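PDB 5Y9D: acyl-coenzyme A oxidase 1 from Yarrowia lipolytica, which oxidises acyl-CoA with molecular oxygen to the trans-2-enoyl-CoA and hydrogen peroxide, using FAD, in peroxisomal beta-oxidation of fatty acids. Local coordinates for residues K259-D263 and Y454-Q460. Residues are numbered along the deposited sequence; the frame is centred on the assembly and turned at random.
Sequences KMGRD and YADWVVQ. With FAD (flavin-adenine dinucleotide), chain C.
R262 and D456 anchor a buried contact, part polar and part apolar, that pins the loop between strands 251-255 and 268-272 against helix 450-457 and the residues that follow it. The guanidinium lies edge-on to the backbone carbonyl of D456: R262 NE and NH2 both donate to D456 O, at 2.8 and 2.7 Å, with that oxygen in the guanidinium plane. The bend at chi3 (-141°) turns the group onto this carbonyl, and V459 CG1 sits over one face of it, 3.5 Å from R262 NE. R262 NH1 is hydrogen-bonded to T126 OG1 on helix 122-142. The D456 carboxylate instead accepts a hydrogen bond from the loop backbone; R262 N reaches D456 OD1 (2.9 Å) from above the carboxylate plane. This joins the beta-rich middle domain of the acyl-CoA dehydrogenase fold to the helical C-alpha1 domain, beside the flavin, whose methyl C7M meets V459 CG2. Shortening R262 to an alanine is likely to leave the D456 carbonyl without its two donors and V459 CG1 without the guanidinium face it packs on. On the apolar side, M260 runs extended past A455, its CG 4.1 Å from A455 CB and its CE 4.0 Å from V458 CG1. Close by, A455 O accepts a hydrogen bond from Y444 of the second subunit.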
loop_
_atom_site.group_PDB
_atom_site.type_symbol
_atom_site.label_atom_id
_atom_site.label_comp_id
_atom_site.label_asym_id
_atom_site.label_seq_id
_atom_site.Cartn_x
_atom_site.Cartn_y
_atom_site.Cartn_z
ATOM N N LYS A 259 -12.722 -7.727 -6.904
ATOM C CA LYS A 259 -11.753 -6.641 -7.036
ATOM C C LYS A 259 -10.886 -6.645 -5.806
ATOM O O LYS A 259 -11.109 -7.401 -4.900
ATOM C CB LYS A 259 -12.484 -5.312 -7.132
ATOM C CG LYS A 259 -13.435 -5.267 -8.304
ATOM C CD LYS A 259 -13.853 -3.871 -8.643
ATOM C CE LYS A 259 -14.723 -3.267 -7.565
ATOM N NZ LYS A 259 -15.997 -3.998 -7.478
ATOM N N MET A 260 -9.895 -5.787 -5.771
ATOM C CA MET A 260 -8.984 -5.722 -4.636
ATOM C C MET A 260 -9.707 -5.085 -3.467
ATOM O O MET A 260 -9.446 -5.424 -2.308
ATOM C CB MET A 260 -7.755 -4.916 -5.023
ATOM C CG MET A 260 -6.969 -4.356 -3.859
ATOM S SD MET A 260 -5.432 -3.686 -4.468
ATOM C CE MET A 260 -4.707 -2.995 -2.986
ATOM N N GLY A 261 -10.595 -4.132 -3.791
ATOM C CA GLY A 261 -11.561 -3.561 -2.841
ATOM C C GLY A 261 -12.824 -3.108 -3.564
ATOM O O GLY A 261 -12.978 -3.309 -4.750
ATOM N N ARG A 262 -13.708 -2.451 -2.838
ATOM C CA ARG A 262 -14.966 -1.900 -3.347
ATOM C C ARG A 262 -15.867 -2.958 -3.931
ATOM O O ARG A 262 -16.555 -2.751 -4.958
ATOM C CB ARG A 262 -14.758 -0.715 -4.286
ATOM C CG ARG A 262 -14.455 0.513 -3.475
ATOM C CD ARG A 262 -14.207 1.732 -4.328
ATOM N NE ARG A 262 -13.134 2.566 -3.815
ATOM C CZ ARG A 262 -13.185 3.882 -3.635
ATOM N NH1 ARG A 262 -14.276 4.587 -3.872
ATOM N NH2 ARG A 262 -12.118 4.508 -3.214
ATOM N N ASP A 263 -15.913 -4.056 -3.203
ATOM C CA ASP A 263 -16.598 -5.242 -3.658
ATOM C C ASP A 263 -18.087 -5.117 -3.743
ATOM O O ASP A 263 -18.713 -5.870 -4.484
ATOM C CB ASP A 263 -16.162 -6.467 -2.861
ATOM C CG ASP A 263 -14.887 -7.106 -3.458
ATOM O OD1 ASP A 263 -14.734 -7.117 -4.697
ATOM O OD2 ASP A 263 -14.028 -7.585 -2.694
ATOM N N TYR A 454 -7.356 0.890 2.984
ATOM C CA TYR A 454 -6.331 0.964 1.930
ATOM C C TYR A 454 -6.808 0.332 0.602
ATOM O O TYR A 454 -6.639 0.916 -0.473
ATOM C CB TYR A 454 -5.069 0.215 2.367
ATOM C CG TYR A 454 -3.874 0.402 1.472
ATOM C CD1 TYR A 454 -3.133 1.578 1.522
ATOM C CD2 TYR A 454 -3.442 -0.603 0.617
ATOM C CE1 TYR A 454 -2.005 1.752 0.743
ATOM C CE2 TYR A 454 -2.320 -0.432 -0.199
ATOM C CZ TYR A 454 -1.602 0.748 -0.112
ATOM O OH TYR A 454 -0.503 0.987 -0.885
ATOM N N ALA A 455 -7.383 -0.869 0.680
ATOM C CA ALA A 455 -7.798 -1.601 -0.529
ATOM C C ALA A 455 -8.870 -0.850 -1.289
ATOM O O ALA A 455 -8.813 -0.734 -2.514
ATOM C CB ALA A 455 -8.283 -3.000 -0.179
ATOM N N ASP A 456 -9.858 -0.358 -0.569
ATOM C CA ASP A 456 -10.831 0.569 -1.161
ATOM C C ASP A 456 -10.201 1.904 -1.615
ATOM O O ASP A 456 -10.569 2.420 -2.658
ATOM C CB ASP A 456 -11.991 0.838 -0.190
ATOM C CG ASP A 456 -12.877 -0.411 0.056
ATOM O OD1 ASP A 456 -12.508 -1.558 -0.317
ATOM O OD2 ASP A 456 -13.956 -0.226 0.663
ATOM N N TRP A 457 -9.254 2.456 -0.864
ATOM C CA TRP A 457 -8.706 3.780 -1.222
ATOM C C TRP A 457 -7.909 3.800 -2.529
ATOM O O TRP A 457 -7.945 4.764 -3.281
ATOM C CB TRP A 457 -7.795 4.401 -0.136
ATOM C CG TRP A 457 -7.284 5.663 -0.625
ATOM C CD1 TRP A 457 -6.060 5.895 -1.159
ATOM C CD2 TRP A 457 -8.032 6.841 -0.805
ATOM N NE1 TRP A 457 -5.978 7.169 -1.620
ATOM C CE2 TRP A 457 -7.187 7.780 -1.402
ATOM C CE3 TRP A 457 -9.345 7.219 -0.483
ATOM C CZ2 TRP A 457 -7.607 9.081 -1.689
ATOM C CZ3 TRP A 457 -9.764 8.498 -0.791
ATOM C CH2 TRP A 457 -8.886 9.416 -1.393
ATOM N N VAL A 458 -7.219 2.721 -2.797
ATOM C CA VAL A 458 -6.121 2.729 -3.758
ATOM C C VAL A 458 -6.531 2.871 -5.222
ATOM O O VAL A 458 -5.752 3.350 -6.054
ATOM C CB VAL A 458 -5.223 1.494 -3.487
ATOM C CG1 VAL A 458 -5.070 0.598 -4.685
ATOM C CG2 VAL A 458 -3.908 1.952 -2.902
ATOM N N VAL A 459 -7.765 2.523 -5.519
ATOM C CA VAL A 459 -8.270 2.619 -6.872
ATOM C C VAL A 459 -8.405 4.057 -7.343
ATOM O O VAL A 459 -8.435 4.333 -8.549
ATOM C CB VAL A 459 -9.617 1.935 -6.969
ATOM C CG1 VAL A 459 -10.683 2.762 -6.308
ATOM C CG2 VAL A 459 -9.963 1.625 -8.436
ATOM N N GLN A 460 -8.427 4.971 -6.389
ATOM C CA GLN A 460 -8.455 6.400 -6.630
ATOM C C GLN A 460 -7.202 6.907 -7.323
ATOM O O GLN A 460 -7.231 7.934 -7.957
ATOM C CB GLN A 460 -8.672 7.168 -5.332
ATOM C CG GLN A 460 -9.942 6.795 -4.606
ATOM C CD GLN A 460 -11.002 7.848 -4.715
ATOM O OE1 GLN A 460 -11.964 7.700 -5.438
ATOM N NE2 GLN A 460 -10.830 8.915 -3.997
HETATM P PA FAD C . -3.296 2.196 -19.049
HETATM O O1A FAD C . -3.312 0.969 -19.851
HETATM O O2A FAD C . -3.557 3.508 -19.648
HETATM O O5B FAD C . -1.907 2.268 -18.327
HETATM C C5B FAD C . -1.190 1.147 -17.846
HETATM C C4B FAD C . 0.112 1.601 -17.206
HETATM O O4B FAD C . 0.957 2.173 -18.189
HETATM C C3B FAD C . -0.117 2.676 -16.175
HETATM O O3B FAD C . 0.707 2.435 -15.053
HETATM C C2B FAD C . 0.343 3.951 -16.814
HETATM O O2B FAD C . 0.932 4.788 -15.843
HETATM C C1B FAD C . 1.348 3.484 -17.834
HETATM N N9A FAD C . 1.285 4.369 -19.001
HETATM C C8A FAD C . 0.253 4.510 -19.822
HETATM N N7A FAD C . 0.520 5.403 -20.774
HETATM C C5A FAD C . 1.755 5.856 -20.568
HETATM C C6A FAD C . 2.665 6.829 -21.206
HETATM N N6A FAD C . 2.303 7.516 -22.294
HETATM N N1A FAD C . 3.869 6.998 -20.668
HETATM C C2A FAD C . 4.246 6.328 -19.594
HETATM N N3A FAD C . 3.486 5.443 -18.961
HETATM C C4A FAD C . 2.250 5.169 -19.392
HETATM N N1 FAD C . -13.867 3.332 -16.247
HETATM C C2 FAD C . -15.045 3.822 -16.626
HETATM O O2 FAD C . -15.133 4.340 -17.731
HETATM N N3 FAD C . -16.123 3.767 -15.861
HETATM C C4 FAD C . -16.109 3.228 -14.659
HETATM O O4 FAD C . -17.114 3.181 -13.966
HETATM C C4X FAD C . -14.856 2.671 -14.163
HETATM N N5 FAD C . -14.777 2.117 -12.965
HETATM C C5X FAD C . -13.630 1.608 -12.545
HETATM C C6 FAD C . -13.594 1.021 -11.312
HETATM C C7 FAD C . -12.435 0.485 -10.849
HETATM C C7M FAD C . -12.424 -0.128 -9.482
HETATM C C8 FAD C . -11.220 0.546 -11.689
HETATM C C8M FAD C . -9.918 -0.023 -11.227
HETATM C C9 FAD C . -11.256 1.131 -12.924
HETATM C C9A FAD C . -12.424 1.658 -13.387
HETATM N N10 FAD C . -12.483 2.248 -14.647
HETATM C C10 FAD C . -13.704 2.759 -15.056
HETATM C "C1'" FAD C . -11.319 2.317 -15.519
HETATM C "C2'" FAD C . -10.231 3.233 -14.983
HETATM O "O2'" FAD C . -10.541 4.583 -15.254
HETATM C "C3'" FAD C . -8.920 2.860 -15.632
HETATM O "O3'" FAD C . -8.323 1.866 -14.824
HETATM C "C4'" FAD C . -7.940 4.002 -15.702
HETATM O "O4'" FAD C . -8.372 4.962 -16.656
HETATM C "C5'" FAD C . -6.559 3.487 -16.073
HETATM O "O5'" FAD C . -6.587 2.987 -17.388
HETATM P P FAD C . -5.797 1.715 -17.860
HETATM O O1P FAD C . -5.921 0.642 -16.896
HETATM O O2P FAD C . -6.233 1.526 -19.244
HETATM O O3P FAD C . -4.271 2.095 -17.815
#